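Local coordinates for hypothetical protein yihE (Escherichia coli, PDB 1ZYL), which phosphorylates proteins, itself included, on serine and threonine residues at the expense of ATP, and probably suppresses the effects of stress linked to reactive oxygen species, at residues 115-120 and 233-238; 122-127 and 207-212; 168-173 and 302-307; 223-228 and 263-268. All coordinates share one frame; numbering follows the deposited sequence.

Contact 1 of 4, residues 115-120 and 233-238; sequences EADNID and LLNGDK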
loop_
_atom_site.group_PDB
_atom_site.type_symbol
_atom_site.label_atom_id
_atom_site.label_comp_id
_atom_site.label_asym_id
_atom_site.label_seq_id
_atom_site.Cartn_x
_atom_site.Cartn_y
_atom_site.Cartn_z
ATOM N N GLU A 115 4.334 -17.390 -1.846
ATOM C CA GLU A 115 5.557 -17.563 -2.624
ATOM C C GLU A 115 5.427 -17.042 -4.057
ATOM O O GLU A 115 4.850 -17.704 -4.919
ATOM C CB GLU A 115 5.931 -19.043 -2.648
ATOM C CG GLU A 115 5.938 -19.690 -1.274
ATOM C CD GLU A 115 6.108 -21.194 -1.342
ATOM O OE1 GLU A 115 6.143 -21.841 -0.272
ATOM O OE2 GLU A 115 6.202 -21.731 -2.467
ATOM N N ALA A 116 5.980 -15.858 -4.305
ATOM C CA ALA A 116 5.925 -15.244 -5.627
ATOM C C ALA A 116 6.685 -16.093 -6.638
ATOM O O ALA A 116 6.563 -15.907 -7.851
ATOM C CB ALA A 116 6.517 -13.837 -5.576
ATOM N N ASP A 117 7.475 -17.026 -6.122
ATOM C CA ASP A 117 8.255 -17.915 -6.961
ATOM C C ASP A 117 7.334 -18.848 -7.732
ATOM O O ASP A 117 7.345 -18.877 -8.962
ATOM C CB ASP A 117 9.211 -18.735 -6.097
ATOM C CG ASP A 117 10.657 -18.338 -6.290
ATOM O OD1 ASP A 117 11.524 -18.863 -5.560
ATOM O OD2 ASP A 117 10.929 -17.504 -7.178
ATOM N N ASN A 118 6.535 -19.610 -6.994
ATOM C CA ASN A 118 5.615 -20.562 -7.595
ATOM C C ASN A 118 4.694 -19.875 -8.586
ATOM O O ASN A 118 3.819 -19.101 -8.199
ATOM C CB ASN A 118 4.795 -21.252 -6.509
ATOM C CG ASN A 118 3.747 -22.175 -7.079
ATOM O OD1 ASN A 118 2.827 -21.728 -7.760
ATOM N ND2 ASN A 118 3.880 -23.474 -6.813
ATOM N N ILE A 119 4.896 -20.164 -9.867
ATOM C CA ILE A 119 4.096 -19.568 -10.929
ATOM C C ILE A 119 2.614 -19.914 -10.795
ATOM O O ILE A 119 1.755 -19.188 -11.297
ATOM C CB ILE A 119 4.575 -20.035 -12.315
ATOM C CG1 ILE A 119 6.093 -19.866 -12.426
ATOM C CG2 ILE A 119 3.881 -19.223 -13.397
ATOM C CD1 ILE A 119 6.706 -20.518 -13.661
ATOM N N ASP A 120 2.313 -21.021 -10.125
ATOM C CA ASP A 120 0.927 -21.439 -9.947
ATOM C C ASP A 120 0.195 -20.493 -8.996
ATOM O O ASP A 120 -0.922 -20.055 -9.283
ATOM C CB ASP A 120 0.867 -22.874 -9.409
ATOM C CG ASP A 120 -0.078 -23.762 -10.208
ATOM O OD1 ASP A 120 0.196 -23.994 -11.410
ATOM O OD2 ASP A 120 -1.093 -24.223 -9.637
ATOM N N LEU A 233 4.423 -7.348 -8.240
ATOM C CA LEU A 233 4.479 -8.796 -8.087
ATOM C C LEU A 233 5.683 -9.407 -8.798
ATOM O O LEU A 233 6.290 -10.344 -8.295
ATOM C CB LEU A 233 3.187 -9.446 -8.615
ATOM C CG LEU A 233 1.866 -9.228 -7.854
ATOM C CD1 LEU A 233 0.719 -9.863 -8.612
ATOM C CD2 LEU A 233 1.948 -9.829 -6.465
ATOM N N LEU A 234 6.036 -8.865 -9.958
ATOM C CA LEU A 234 7.144 -9.394 -10.739
ATOM C C LEU A 234 8.435 -9.522 -9.956
ATOM O O LEU A 234 8.771 -8.663 -9.152
ATOM C CB LEU A 234 7.390 -8.517 -11.956
ATOM C CG LEU A 234 6.180 -7.982 -12.717
ATOM C CD1 LEU A 234 6.673 -7.571 -14.096
ATOM C CD2 LEU A 234 5.067 -9.022 -12.832
ATOM N N ASN A 235 9.168 -10.600 -10.208
ATOM C CA ASN A 235 10.425 -10.837 -9.520
ATOM C C ASN A 235 11.339 -11.735 -10.342
ATOM O O ASN A 235 10.878 -12.702 -10.946
ATOM C CB ASN A 235 10.162 -11.499 -8.174
ATOM C CG ASN A 235 9.530 -12.866 -8.318
ATOM O OD1 ASN A 235 8.395 -12.990 -8.762
ATOM N ND2 ASN A 235 10.270 -13.903 -7.950
ATOM N N GLY A 236 12.632 -11.417 -10.371
ATOM C CA GLY A 236 13.574 -12.243 -11.109
ATOM C C GLY A 236 14.304 -11.542 -12.232
ATOM O O GLY A 236 14.351 -10.314 -12.282
ATOM N N ASP A 237 14.888 -12.322 -13.136
ATOM C CA ASP A 237 15.601 -11.730 -14.254
ATOM C C ASP A 237 14.570 -11.212 -15.255
ATOM O O ASP A 237 13.379 -11.528 -15.156
ATOM C CB ASP A 237 16.544 -12.754 -14.913
ATOM C CG ASP A 237 15.813 -13.773 -15.769
ATOM O OD1 ASP A 237 16.490 -14.585 -16.444
ATOM O OD2 ASP A 237 14.569 -13.765 -15.769
ATOM N N LYS A 238 15.028 -10.410 -16.210
ATOM C CA LYS A 238 14.149 -9.837 -17.215
ATOM C C LYS A 238 13.194 -10.866 -17.820
ATOM O O LYS A 238 11.977 -10.649 -17.848
ATOM C CB LYS A 238 14.974 -9.170 -18.331
ATOM C CG LYS A 238 15.841 -7.989 -17.870
ATOM C CD LYS A 238 17.343 -8.321 -17.875
ATOM C CE LYS A 238 17.704 -9.442 -16.894
ATOM N NZ LYS A 238 19.035 -10.022 -17.183
#
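Asn235 reaches from the loop between helices 228-231 and 238-252 toward Ala116 and Asp117, just ahead of helix 119-136. Its CB heads toward residues 115-120, and CG, set between the backbone N and the carbonyl carbon (chi1 63°), continues until it lies 4.2 Å from Ala116 CB. There the amide divides. OD1 merely passes Ala116, 3.8 Å from its CB and 3.6 Å from its carbonyl O; it is not bonded to that oxygen and takes its hydrogen bond from outside the two segments. ND2 turns to the acid next door and comes 3.7 Å from Asp117 OD2. The Asp117 and Asn235 side chains cross at about a right angle, their carboxylate and amide planes 45° apart. Ala116 CB also approaches the backbone carbonyl of Leu233, 4.4 Å from its O. The Asn235 backbone N is hydrogen-bonded to Gln244 OE1, which ties this loop to helix 238-252. Both segments lead into helices, with Asn118 and Asp237 at the N-cap positions. Across the interface itself no hydrogen bond forms. Any attraction is probably a loose electrostatic one between ND2 and the Asp117 carboxylate, while the OD1 side contributes packing only.

Contact 2 of 4, residues 122-127 and 207-212; sequences MEAVGR and ILWRDG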
loop_
_atom_site.group_PDB
_atom_site.type_symbol
_atom_site.label_atom_id
_atom_site.label_comp_id
_atom_site.label_asym_id
_atom_site.label_seq_id
_atom_site.Cartn_x
_atom_site.Cartn_y
_atom_site.Cartn_z
ATOM N N MET A 122 0.986 -17.581 -8.436
ATOM C CA MET A 122 0.976 -16.320 -9.165
ATOM C C MET A 122 -0.330 -16.242 -9.941
ATOM O O MET A 122 -1.019 -15.234 -9.904
ATOM C CB MET A 122 2.148 -16.277 -10.147
ATOM C CG MET A 122 2.536 -14.891 -10.603
ATOM S SD MET A 122 3.699 -14.156 -9.460
ATOM C CE MET A 122 5.247 -14.886 -10.034
ATOM N N GLU A 123 -0.659 -17.321 -10.645
ATOM C CA GLU A 123 -1.883 -17.381 -11.432
ATOM C C GLU A 123 -3.120 -17.242 -10.567
ATOM O O GLU A 123 -4.041 -16.509 -10.921
ATOM C CB GLU A 123 -1.962 -18.691 -12.214
ATOM C CG GLU A 123 -1.011 -18.772 -13.389
ATOM C CD GLU A 123 -1.305 -19.957 -14.288
ATOM O OE1 GLU A 123 -1.293 -21.102 -13.784
ATOM O OE2 GLU A 123 -1.548 -19.745 -15.498
ATOM N N ALA A 124 -3.145 -17.952 -9.441
ATOM C CA ALA A 124 -4.279 -17.892 -8.518
ATOM C C ALA A 124 -4.447 -16.464 -8.015
ATOM O O ALA A 124 -5.570 -15.981 -7.869
ATOM C CB ALA A 124 -4.058 -18.832 -7.343
ATOM N N VAL A 125 -3.327 -15.796 -7.745
ATOM C CA VAL A 125 -3.350 -14.414 -7.268
ATOM C C VAL A 125 -3.775 -13.488 -8.400
ATOM O O VAL A 125 -4.592 -12.604 -8.208
ATOM C CB VAL A 125 -1.953 -13.976 -6.711
ATOM C CG1 VAL A 125 -1.838 -12.468 -6.671
ATOM C CG2 VAL A 125 -1.767 -14.515 -5.308
ATOM N N GLY A 126 -3.224 -13.703 -9.586
ATOM C CA GLY A 126 -3.579 -12.867 -10.717
ATOM C C GLY A 126 -5.047 -13.011 -11.061
ATOM O O GLY A 126 -5.707 -12.047 -11.464
ATOM N N ARG A 127 -5.558 -14.225 -10.897
ATOM C CA ARG A 127 -6.953 -14.518 -11.185
ATOM C C ARG A 127 -7.900 -13.826 -10.193
ATOM O O ARG A 127 -8.876 -13.206 -10.604
ATOM C CB ARG A 127 -7.171 -16.030 -11.175
ATOM C CG ARG A 127 -8.587 -16.449 -11.469
ATOM C CD ARG A 127 -8.715 -17.958 -11.439
ATOM N NE ARG A 127 -9.996 -18.370 -10.874
ATOM C CZ ARG A 127 -10.331 -18.217 -9.593
ATOM N NH1 ARG A 127 -9.471 -17.662 -8.742
ATOM N NH2 ARG A 127 -11.528 -18.612 -9.167
ATOM N N ILE A 207 0.104 -10.430 1.013
ATOM C CA ILE A 207 -0.684 -11.527 0.502
ATOM C C ILE A 207 -0.272 -12.811 1.250
ATOM O O ILE A 207 0.914 -13.097 1.422
ATOM C CB ILE A 207 -0.528 -11.629 -1.057
ATOM C CG1 ILE A 207 -1.582 -12.554 -1.642
ATOM C CG2 ILE A 207 0.837 -12.146 -1.424
ATOM C CD1 ILE A 207 -1.370 -14.009 -1.323
ATOM N N LEU A 208 -1.271 -13.547 1.733
ATOM C CA LEU A 208 -1.058 -14.788 2.476
ATOM C C LEU A 208 -1.589 -15.985 1.702
ATOM O O LEU A 208 -2.430 -15.838 0.814
ATOM C CB LEU A 208 -1.780 -14.723 3.815
ATOM C CG LEU A 208 -1.222 -13.739 4.827
ATOM C CD1 LEU A 208 -2.276 -13.460 5.872
ATOM C CD2 LEU A 208 0.039 -14.308 5.448
ATOM N N TRP A 209 -1.128 -17.176 2.060
ATOM C CA TRP A 209 -1.575 -18.366 1.358
ATOM C C TRP A 209 -1.851 -19.579 2.236
ATOM O O TRP A 209 -0.957 -20.123 2.884
ATOM C CB TRP A 209 -0.553 -18.729 0.274
ATOM C CG TRP A 209 -0.894 -19.953 -0.517
ATOM C CD1 TRP A 209 -0.817 -21.248 -0.099
ATOM C CD2 TRP A 209 -1.390 -19.995 -1.858
ATOM N NE1 TRP A 209 -1.234 -22.094 -1.092
ATOM C CE2 TRP A 209 -1.592 -21.353 -2.185
ATOM C CE3 TRP A 209 -1.683 -19.015 -2.818
ATOM C CZ2 TRP A 209 -2.074 -21.760 -3.430
ATOM C CZ3 TRP A 209 -2.161 -19.418 -4.055
ATOM C CH2 TRP A 209 -2.352 -20.781 -4.350
ATOM N N ARG A 210 -3.114 -19.981 2.252
ATOM C CA ARG A 210 -3.566 -21.156 2.981
ATOM C C ARG A 210 -4.477 -21.787 1.934
ATOM O O ARG A 210 -5.686 -21.537 1.913
ATOM C CB ARG A 210 -4.374 -20.768 4.218
ATOM C CG ARG A 210 -4.254 -21.775 5.362
ATOM C CD ARG A 210 -5.519 -21.872 6.222
ATOM N NE ARG A 210 -6.021 -20.581 6.691
ATOM C CZ ARG A 210 -6.769 -19.752 5.966
ATOM N NH1 ARG A 210 -7.176 -18.601 6.483
ATOM N NH2 ARG A 210 -7.116 -20.072 4.726
ATOM N N ASP A 211 -3.872 -22.582 1.051
ATOM C CA ASP A 211 -4.586 -23.211 -0.055
ATOM C C ASP A 211 -5.511 -22.182 -0.705
ATOM O O ASP A 211 -6.744 -22.263 -0.640
ATOM C CB ASP A 211 -5.336 -24.452 0.424
ATOM C CG ASP A 211 -4.411 -25.647 0.589
ATOM O OD1 ASP A 211 -3.882 -26.132 -0.433
ATOM O OD2 ASP A 211 -4.198 -26.092 1.735
ATOM N N GLY A 212 -4.856 -21.205 -1.330
ATOM C CA GLY A 212 -5.528 -20.109 -2.000
ATOM C C GLY A 212 -4.913 -18.801 -1.537
ATOM O O GLY A 212 -4.384 -18.727 -0.426
#
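In the large lobe of this kinase-like fold, helix 119-136 packs through Ala124 and Val125 against Trp209 and Ile207 of strand 207-209, the middle strand of a three-stranded antiparallel sheet. The strand begins directly after Asn206, inferred to bind magnesium, and the hairpin it forms with strand 213-215 runs on toward Asp217, the other inferred metal ligand. Ile207 and Trp209, two residues apart, both face the helix. The indole comes edge-on: Ala124 CB lies in its plane at the six-membered ring, 3.8 Å from Trp209 CZ3 and 4.0 Å from CH2. Chi1 of 179°, with CG opposite the backbone N, extends the ring toward the helix. One face of it is roofed by the hairpin's own turn, where Gly212 N sits 3.4 Å above the ring centre. Beside it Val125 CG2 meets the far end of Ile207, 4.0 Å from CD1, and the two side chains cross obliquely. Phe114 touches both Val125 and Ile207, and Pro213 packs on Ala124 and Val125. The meeting is wholly apolar: methyl groups meet an aromatic edge and an isoleucine tip, so that this contact rests on apolar packing without hydrogen bonds.

Contact 3 of 4, residues 168-173 and 302-307; sequences SGLKAA and YWLRQT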
loop_
_atom_site.group_PDB
_atom_site.type_symbol
_atom_site.label_atom_id
_atom_site.label_comp_id
_atom_site.label_asym_id
_atom_site.label_seq_id
_atom_site.Cartn_x
_atom_site.Cartn_y
_atom_site.Cartn_z
ATOM N N SER A 168 22.165 19.080 5.422
ATOM C CA SER A 168 22.340 20.342 4.708
ATOM C C SER A 168 23.466 20.267 3.678
ATOM O O SER A 168 24.476 19.595 3.905
ATOM C CB SER A 168 22.646 21.458 5.705
ATOM O OG SER A 168 23.820 21.155 6.451
ATOM N N GLY A 169 23.306 20.976 2.559
ATOM C CA GLY A 169 24.340 20.950 1.535
ATOM C C GLY A 169 24.621 19.507 1.156
ATOM O O GLY A 169 25.648 18.920 1.494
ATOM N N LEU A 170 23.663 18.949 0.441
ATOM C CA LEU A 170 23.651 17.574 -0.018
ATOM C C LEU A 170 22.168 17.549 -0.381
ATOM O O LEU A 170 21.710 16.784 -1.230
ATOM C CB LEU A 170 23.982 16.636 1.141
ATOM C CG LEU A 170 23.447 15.204 1.080
ATOM C CD1 LEU A 170 24.469 14.225 1.648
ATOM C CD2 LEU A 170 22.132 15.129 1.853
ATOM N N LYS A 171 21.439 18.459 0.262
ATOM C CA LYS A 171 20.018 18.646 0.030
ATOM C C LYS A 171 19.828 19.201 -1.382
ATOM O O LYS A 171 18.931 18.775 -2.114
ATOM C CB LYS A 171 19.435 19.632 1.055
ATOM C CG LYS A 171 18.042 20.151 0.704
ATOM C CD LYS A 171 17.357 20.821 1.889
ATOM C CE LYS A 171 16.967 19.797 2.961
ATOM N NZ LYS A 171 16.532 20.413 4.262
ATOM N N ALA A 172 20.680 20.148 -1.762
ATOM C CA ALA A 172 20.584 20.761 -3.078
ATOM C C ALA A 172 20.618 19.710 -4.173
ATOM O O ALA A 172 19.717 19.631 -5.007
ATOM C CB ALA A 172 21.706 21.737 -3.273
ATOM N N ALA A 173 21.666 18.900 -4.165
ATOM C CA ALA A 173 21.816 17.854 -5.166
ATOM C C ALA A 173 20.594 16.954 -5.128
ATOM O O ALA A 173 20.042 16.595 -6.168
ATOM C CB ALA A 173 23.068 17.042 -4.884
ATOM N N TYR A 302 22.669 7.426 3.353
ATOM C CA TYR A 302 21.306 7.188 2.929
ATOM C C TYR A 302 20.794 8.215 1.928
ATOM O O TYR A 302 20.178 7.851 0.932
ATOM C CB TYR A 302 20.397 7.142 4.153
ATOM C CG TYR A 302 18.949 6.908 3.825
ATOM C CD1 TYR A 302 18.048 7.963 3.792
ATOM C CD2 TYR A 302 18.488 5.631 3.510
ATOM C CE1 TYR A 302 16.719 7.755 3.451
ATOM C CE2 TYR A 302 17.164 5.410 3.165
ATOM C CZ TYR A 302 16.284 6.476 3.137
ATOM O OH TYR A 302 14.972 6.271 2.777
ATOM N N TRP A 303 21.043 9.496 2.179
ATOM C CA TRP A 303 20.579 10.529 1.255
ATOM C C TRP A 303 21.423 10.635 0.002
ATOM O O TRP A 303 21.025 11.277 -0.960
ATOM C CB TRP A 303 20.474 11.891 1.948
ATOM C CG TRP A 303 19.376 11.893 2.938
ATOM C CD1 TRP A 303 19.477 11.619 4.265
ATOM C CD2 TRP A 303 17.977 12.023 2.662
ATOM N NE1 TRP A 303 18.230 11.559 4.837
ATOM C CE2 TRP A 303 17.290 11.803 3.875
ATOM C CE3 TRP A 303 17.236 12.300 1.505
ATOM C CZ2 TRP A 303 15.899 11.849 3.967
ATOM C CZ3 TRP A 303 15.848 12.345 1.598
ATOM C CH2 TRP A 303 15.196 12.120 2.822
ATOM N N LEU A 304 22.591 10.006 0.007
ATOM C CA LEU A 304 23.432 10.018 -1.177
ATOM C C LEU A 304 22.939 8.898 -2.065
ATOM O O LEU A 304 22.781 9.082 -3.265
ATOM C CB LEU A 304 24.893 9.780 -0.825
ATOM C CG LEU A 304 25.573 10.921 -0.080
ATOM C CD1 LEU A 304 27.029 10.577 0.113
ATOM C CD2 LEU A 304 25.424 12.205 -0.856
ATOM N N ARG A 305 22.687 7.735 -1.462
ATOM C CA ARG A 305 22.196 6.572 -2.195
ATOM C C ARG A 305 20.853 6.890 -2.821
ATOM O O ARG A 305 20.575 6.500 -3.951
ATOM C CB ARG A 305 22.018 5.360 -1.274
ATOM C CG ARG A 305 23.278 4.856 -0.600
ATOM C CD ARG A 305 23.115 3.396 -0.178
ATOM N NE ARG A 305 23.896 3.058 1.012
ATOM C CZ ARG A 305 23.603 3.473 2.244
ATOM N NH1 ARG A 305 24.372 3.116 3.265
ATOM N NH2 ARG A 305 22.539 4.242 2.463
ATOM N N GLN A 306 20.019 7.593 -2.066
ATOM C CA GLN A 306 18.689 7.957 -2.528
ATOM C C GLN A 306 18.823 8.875 -3.733
ATOM O O GLN A 306 18.141 8.688 -4.738
ATOM C CB GLN A 306 17.925 8.661 -1.406
ATOM C CG GLN A 306 16.426 8.449 -1.430
ATOM C CD GLN A 306 16.039 7.010 -1.186
ATOM O OE1 GLN A 306 16.501 6.388 -0.228
ATOM N NE2 GLN A 306 15.179 6.473 -2.047
ATOM N N THR A 307 19.716 9.856 -3.626
ATOM C CA THR A 307 19.959 10.805 -4.709
ATOM C C THR A 307 20.356 10.069 -5.986
ATOM O O THR A 307 19.889 10.368 -7.074
ATOM C CB THR A 307 21.081 11.782 -4.319
ATOM O OG1 THR A 307 20.678 12.512 -3.159
ATOM C CG2 THR A 307 21.372 12.765 -5.441
#
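Leu170 CD2 approaches the indole of Trp303 obliquely, and the methyl lies nearest the stem of that side chain, 3.6 Å from Trp303 CB. One face of the indole carries Tyr302 CD1, 3.7 Å above the plane and offset toward the rim. The relation is not mutual, since Trp303 CD1 lies in the plane of the phenol, at its edge. Phe174 adds an edge-to-face contact with the indole, and Trp303 NE1 is hydrogen-bonded to Leu297 O, which satisfies the one polar atom of this buried ring. The other branch of Leu170 goes to the neighbouring residue: CD1 is 3.4 Å from Leu304 CD2. With one methyl on each, Leu170 straddles Trp303 and Leu304, crossing both side chains at about a right angle.

Here the start of helix 171-188 packs on helix 300-316, in the helical part of the kinase's large lobe, away from the catalytic residues. Leu170 holds the N-cap position of helix 171-188, and the chain advances in the same sense as helix 300-316, Leu170 lying beside Leu304 and Ala173 beside Thr307. Helix 266-283 also joins in, its Leu278 and Met282 touching Trp303. At the second pairing, Thr307 presents its methyl: CG2, opposite the backbone N, is 4.1 Å from Ala173 O. Its OG1 swings back instead to donate to Trp303 O one turn earlier, at a C=O...donor angle of 168°; the same carbonyl also accepts from Thr307 N, so two bonds from one residue grip it.

Contact 4 of 4, residues 223-228 and 263-268; sequences NGPAVQ and IGLIEP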
loop_
_atom_site.group_PDB
_atom_site.type_symbol
_atom_site.label_atom_id
_atom_site.label_comp_id
_atom_site.label_asym_id
_atom_site.label_seq_id
_atom_site.Cartn_x
_atom_site.Cartn_y
_atom_site.Cartn_z
ATOM N N ASN A 223 -7.780 4.958 -5.636
ATOM C CA ASN A 223 -8.299 4.842 -6.997
ATOM C C ASN A 223 -7.072 4.976 -7.907
ATOM O O ASN A 223 -6.292 5.924 -7.780
ATOM C CB ASN A 223 -9.298 5.958 -7.341
ATOM C CG ASN A 223 -10.605 5.862 -6.553
ATOM O OD1 ASN A 223 -11.141 4.773 -6.334
ATOM N ND2 ASN A 223 -11.136 7.018 -6.146
ATOM N N GLY A 224 -6.885 4.025 -8.811
ATOM C CA GLY A 224 -5.745 4.097 -9.705
ATOM C C GLY A 224 -5.847 3.133 -10.867
ATOM O O GLY A 224 -6.911 2.567 -11.120
ATOM N N PRO A 225 -4.749 2.926 -11.602
ATOM C CA PRO A 225 -4.727 2.014 -12.748
ATOM C C PRO A 225 -4.488 0.579 -12.302
ATOM O O PRO A 225 -3.632 0.312 -11.449
ATOM C CB PRO A 225 -3.584 2.558 -13.587
ATOM C CG PRO A 225 -2.624 2.979 -12.550
ATOM C CD PRO A 225 -3.483 3.669 -11.504
ATOM N N ALA A 226 -5.243 -0.344 -12.892
ATOM C CA ALA A 226 -5.141 -1.758 -12.566
ATOM C C ALA A 226 -3.695 -2.205 -12.382
ATOM O O ALA A 226 -3.396 -2.949 -11.445
ATOM C CB ALA A 226 -5.823 -2.587 -13.638
ATOM N N VAL A 227 -2.798 -1.751 -13.256
ATOM C CA VAL A 227 -1.387 -2.123 -13.149
ATOM C C VAL A 227 -0.794 -1.970 -11.756
ATOM O O VAL A 227 0.112 -2.724 -11.387
ATOM C CB VAL A 227 -0.488 -1.311 -14.088
ATOM C CG1 VAL A 227 -0.132 -2.140 -15.286
ATOM C CG2 VAL A 227 -1.173 -0.039 -14.501
ATOM N N GLN A 228 -1.299 -0.997 -10.996
ATOM C CA GLN A 228 -0.806 -0.732 -9.645
ATOM C C GLN A 228 -0.742 -1.980 -8.784
ATOM O O GLN A 228 0.198 -2.154 -8.018
ATOM C CB GLN A 228 -1.694 0.289 -8.940
ATOM C CG GLN A 228 -0.952 1.477 -8.373
ATOM C CD GLN A 228 0.227 1.091 -7.507
ATOM O OE1 GLN A 228 0.069 0.678 -6.356
ATOM N NE2 GLN A 228 1.424 1.225 -8.062
ATOM N N ILE A 263 1.143 -1.061 -18.988
ATOM C CA ILE A 263 2.462 -1.562 -18.623
ATOM C C ILE A 263 3.498 -0.443 -18.739
ATOM O O ILE A 263 4.589 -0.515 -18.164
ATOM C CB ILE A 263 2.855 -2.730 -19.532
ATOM C CG1 ILE A 263 1.799 -3.827 -19.425
ATOM C CG2 ILE A 263 4.214 -3.280 -19.141
ATOM C CD1 ILE A 263 1.696 -4.405 -18.066
ATOM N N GLY A 264 3.136 0.601 -19.473
ATOM C CA GLY A 264 4.032 1.725 -19.653
ATOM C C GLY A 264 4.025 2.650 -18.453
ATOM O O GLY A 264 4.925 3.481 -18.279
ATOM N N LEU A 265 3.010 2.497 -17.612
ATOM C CA LEU A 265 2.882 3.315 -16.417
ATOM C C LEU A 265 3.690 2.759 -15.235
ATOM O O LEU A 265 3.718 3.384 -14.169
ATOM C CB LEU A 265 1.415 3.377 -15.995
ATOM C CG LEU A 265 0.324 3.713 -17.012
ATOM C CD1 LEU A 265 -1.048 3.487 -16.382
ATOM C CD2 LEU A 265 0.461 5.151 -17.456
ATOM N N ILE A 266 4.340 1.603 -15.397
ATOM C CA ILE A 266 5.065 1.014 -14.268
ATOM C C ILE A 266 6.262 1.807 -13.759
ATOM O O ILE A 266 6.366 2.057 -12.566
ATOM C CB ILE A 266 5.526 -0.448 -14.540
ATOM C CG1 ILE A 266 6.449 -0.484 -15.742
ATOM C CG2 ILE A 266 4.326 -1.355 -14.776
ATOM C CD1 ILE A 266 7.140 -1.818 -15.929
ATOM N N GLU A 267 7.170 2.207 -14.636
ATOM C CA GLU A 267 8.317 2.964 -14.164
ATOM C C GLU A 267 7.846 4.259 -13.521
ATOM O O GLU A 267 8.456 4.746 -12.573
ATOM C CB GLU A 267 9.311 3.204 -15.299
ATOM C CG GLU A 267 9.903 1.894 -15.811
ATOM C CD GLU A 267 10.423 0.994 -14.678
ATOM O OE1 GLU A 267 10.319 -0.253 -14.809
ATOM O OE2 GLU A 267 10.939 1.526 -13.663
ATOM N N PRO A 268 6.767 4.854 -14.041
ATOM C CA PRO A 268 6.349 6.078 -13.360
ATOM C C PRO A 268 5.764 5.745 -11.983
ATOM O O PRO A 268 5.941 6.496 -11.030
ATOM C CB PRO A 268 5.324 6.665 -14.316
ATOM C CG PRO A 268 5.930 6.337 -15.631
ATOM C CD PRO A 268 6.322 4.877 -15.444
#
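Leu265 points its CD1 methyl into the angle between Pro225 and Val227, and meets the two at different inclinations. Against the proline ring it runs aslant, CD1 coming 3.9 Å from Pro225 CB; against Val227 it stands at about a right angle, with CD1 4.0 Å from Val227 CG2. CG of Leu265 lies opposite its own carbonyl carbon (chi1 -49°) and the chain then runs on extended, which carries the methyl forward into this corner. The valine's other branch serves a second neighbour: CG1 lies 4.0 Å from Ile263 CD1, those two side chains again meeting at a slant. Ile263 starts out facing away from residues 223-228 and bends back only at its end. Each branch of Val227 thus has its own partner. A backbone bond from Gln228 N to Pro225 O closes the turn that presents proline and valine together, and Val227 N is hydrogen-bonded to Glu262 OE2. Around this largely buried apolar cluster, strand 223-224 pairs with 196-197, while Ile263 touches Leu245 of helix 238-252. Helix 266-283 starts here and touches both helix 171-188, with Pro268 on Val185, and helix 300-316, with Glu267 on Gln313.

Overall arrangement
Following the chain from the N terminus, residues 115-120, leading into helix 119-136, open contact 1, and 122-127 on that helix open contact 2. Residues 168-173 open contact 3 before contact 2 closes at 207-212, nested inside contact 1. Residues 223-228 open contact 4 shortly before 233-238 close contact 1, so contacts 1 and 4 cross; contact 3 crosses both contact 1 and contact 2. Contact 4 closes at 263-268, inside the loop that contact 3 shuts at 302-307. Contact 1 ties the lead-in of helix 119-136 to the 233-238 loop, contact 2 the helix to strand 207-209, next to the inferred magnesium site. Contact 3 joins helices 171-188 and 300-316, contact 4 the turn after strand 223-224 to the start of helix 266-283.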